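PDB 2GFI: phytase from Debaryomyces castellii, which hydrolyses phytate, myo-inositol hexakisphosphate, as a 3-phytase of the histidine acid phosphatase family, releasing inorganic phosphate. Local coordinates for residues N7-V12 against Y31-F36. Numbering follows the deposited sequence.
Sequences NGLLLV and YNIIRF
Val12 rides over one face of the Tyr31 ring, its CB making a CH-pi contact 3.7 Å from the ring centroid and displaced toward the rim beside CD2. The two side chains cross at about a right angle. CG1 sits between the backbone N and the carbonyl carbon (chi1 71°) and comes down near CD2, while CG2 lies near CE2.

Next along, two backbone bonds clamp the chains: Ile33 N donates to Leu9 O (2.7 Å) and Leu11 N to Tyr31 O (2.8 Å). Between them Leu10 and Asn32 face each other with their CA atoms 4.4 Å apart, and Leu10 CD2 leans onto Asn32 CA.

On the Leu11 side, CD2 is the bump: it points into the notch formed by Ile33 CD1, 3.6 Å away, and the edge of the Phe36 ring at CD2. Phe280 of helix 277-295 touches all three side chains. At the other end, Leu9 CD1 meets Ile34 CD1 at 3.7 Å, and Leu9 CB lies alongside the Asn32 amide. That amide has its CG anti to the backbone N (chi1 -164°), and its OD1 accepts from Ile34 N at 3.0 Å in the carbonyl plane, forming an Asx turn that fixes the amide where Leu9 packs on it.

Other subunits join in: Val12 O takes a hydrogen bond from Asn7 ND2 of the second subunit, and Leu9 N gives one to Gln24 OE1 of the third. The arrangement is a single antiparallel bridge with a non-hydrogen-bonded Leu10-Asn32 pair, joining two loop segments ahead of strand 59-69, with Leu11 at the centre of an inverse gamma turn.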
loop_
_atom_site.group_PDB
_atom_site.type_symbol
_atom_site.label_atom_id
_atom_site.label_comp_id
_atom_site.label_asym_id
_atom_site.label_seq_id
_atom_site.Cartn_x
_atom_site.Cartn_y
_atom_site.Cartn_z
ATOM N N ASN A 7 6.533 12.437 4.142
ATOM C CA ASN A 7 5.965 11.410 4.964
ATOM C C ASN A 7 6.237 10.032 4.395
ATOM O O ASN A 7 5.739 9.055 4.900
ATOM C CB ASN A 7 4.483 11.684 5.222
ATOM C CG ASN A 7 3.634 11.378 4.049
ATOM O OD1 ASN A 7 4.047 11.517 2.885
ATOM N ND2 ASN A 7 2.425 10.950 4.332
ATOM N N GLY A 8 7.076 9.974 3.364
ATOM C CA GLY A 8 7.461 8.715 2.747
ATOM C C GLY A 8 8.732 8.824 1.932
ATOM O O GLY A 8 9.444 9.855 1.951
ATOM N N LEU A 9 8.993 7.773 1.177
ATOM C CA LEU A 9 10.272 7.616 0.494
ATOM C C LEU A 9 10.112 7.745 -1.006
ATOM O O LEU A 9 11.097 7.698 -1.736
ATOM C CB LEU A 9 10.888 6.258 0.839
ATOM C CG LEU A 9 11.129 6.030 2.322
ATOM C CD1 LEU A 9 11.508 4.587 2.639
ATOM C CD2 LEU A 9 12.230 7.008 2.788
ATOM N N LEU A 10 8.876 7.918 -1.468
ATOM C CA LEU A 10 8.601 7.843 -2.904
ATOM C C LEU A 10 8.569 9.226 -3.541
ATOM O O LEU A 10 7.896 10.133 -3.073
ATOM C CB LEU A 10 7.290 7.091 -3.197
ATOM C CG LEU A 10 7.221 5.673 -2.636
ATOM C CD1 LEU A 10 5.826 5.114 -2.835
ATOM C CD2 LEU A 10 8.285 4.763 -3.263
ATOM N N LEU A 11 9.293 9.335 -4.632
ATOM C CA LEU A 11 9.371 10.530 -5.450
ATOM C C LEU A 11 8.300 10.489 -6.546
ATOM O O LEU A 11 8.584 10.692 -7.741
ATOM C CB LEU A 11 10.765 10.572 -6.068
ATOM C CG LEU A 11 11.904 11.369 -5.404
ATOM C CD1 LEU A 11 11.608 12.044 -4.101
ATOM C CD2 LEU A 11 13.265 10.632 -5.430
ATOM N N VAL A 12 7.078 10.193 -6.134
ATOM C CA VAL A 12 5.925 10.146 -7.028
ATOM C C VAL A 12 4.701 10.298 -6.144
ATOM O O VAL A 12 4.710 9.843 -4.977
ATOM C CB VAL A 12 5.857 8.804 -7.789
ATOM C CG1 VAL A 12 5.462 7.620 -6.811
ATOM C CG2 VAL A 12 4.928 8.896 -9.034
ATOM N N TYR A 31 10.661 4.822 -7.758
ATOM C CA TYR A 31 10.707 6.219 -7.328
ATOM C C TYR A 31 11.233 6.380 -5.906
ATOM O O TYR A 31 11.247 7.467 -5.371
ATOM C CB TYR A 31 9.316 6.842 -7.408
ATOM C CG TYR A 31 8.781 6.993 -8.799
ATOM C CD1 TYR A 31 9.368 7.866 -9.705
ATOM C CD2 TYR A 31 7.644 6.271 -9.211
ATOM C CE1 TYR A 31 8.840 8.025 -10.985
ATOM C CE2 TYR A 31 7.102 6.433 -10.459
ATOM C CZ TYR A 31 7.703 7.313 -11.333
ATOM O OH TYR A 31 7.170 7.452 -12.575
ATOM N N ASN A 32 11.625 5.291 -5.288
ATOM C CA ASN A 32 12.099 5.364 -3.952
ATOM C C ASN A 32 13.434 6.134 -3.872
ATOM O O ASN A 32 14.405 5.752 -4.533
ATOM C CB ASN A 32 12.198 3.953 -3.340
ATOM C CG ASN A 32 12.311 4.000 -1.838
ATOM O OD1 ASN A 32 13.229 4.627 -1.310
ATOM N ND2 ASN A 32 11.370 3.369 -1.132
ATOM N N ILE A 33 13.436 7.198 -3.058
ATOM C CA ILE A 33 14.546 8.138 -2.848
ATOM C C ILE A 33 15.827 7.366 -2.450
ATOM O O ILE A 33 16.929 7.661 -2.934
ATOM C CB ILE A 33 14.070 9.226 -1.775
ATOM C CG1 ILE A 33 14.948 10.496 -1.667
ATOM C CG2 ILE A 33 13.950 8.664 -0.406
ATOM C CD1 ILE A 33 15.779 10.721 -2.837
ATOM N N ILE A 34 15.675 6.354 -1.587
ATOM C CA ILE A 34 16.795 5.533 -1.189
ATOM C C ILE A 34 17.617 5.033 -2.375
ATOM O O ILE A 34 18.857 4.993 -2.292
ATOM C CB ILE A 34 16.343 4.361 -0.315
ATOM C CG1 ILE A 34 15.662 4.889 0.937
ATOM C CG2 ILE A 34 17.537 3.487 0.065
ATOM C CD1 ILE A 34 15.074 3.820 1.813
ATOM N N ARG A 35 16.950 4.669 -3.467
ATOM C CA ARG A 35 17.653 4.044 -4.566
ATOM C C ARG A 35 18.571 5.038 -5.274
ATOM O O ARG A 35 19.426 4.621 -6.043
ATOM C CB ARG A 35 16.705 3.273 -5.539
ATOM C CG ARG A 35 16.114 2.002 -4.874
ATOM C CD ARG A 35 16.113 0.656 -5.676
ATOM N NE ARG A 35 15.309 -0.385 -4.980
ATOM C CZ ARG A 35 13.964 -0.251 -4.802
ATOM N NH1 ARG A 35 13.347 0.856 -5.275
ATOM N NH2 ARG A 35 13.227 -1.184 -4.177
ATOM N N PHE A 36 18.409 6.335 -4.979
ATOM C CA PHE A 36 19.224 7.376 -5.615
ATOM C C PHE A 36 20.252 7.976 -4.693
ATOM O O PHE A 36 21.011 8.881 -5.109
ATOM C CB PHE A 36 18.344 8.473 -6.209
ATOM C CG PHE A 36 17.280 7.932 -7.094
ATOM C CD1 PHE A 36 17.618 7.142 -8.183
ATOM C CD2 PHE A 36 15.946 8.137 -6.793
ATOM C CE1 PHE A 36 16.646 6.581 -8.976
ATOM C CE2 PHE A 36 14.954 7.581 -7.603
ATOM C CZ PHE A 36 15.304 6.795 -8.681
#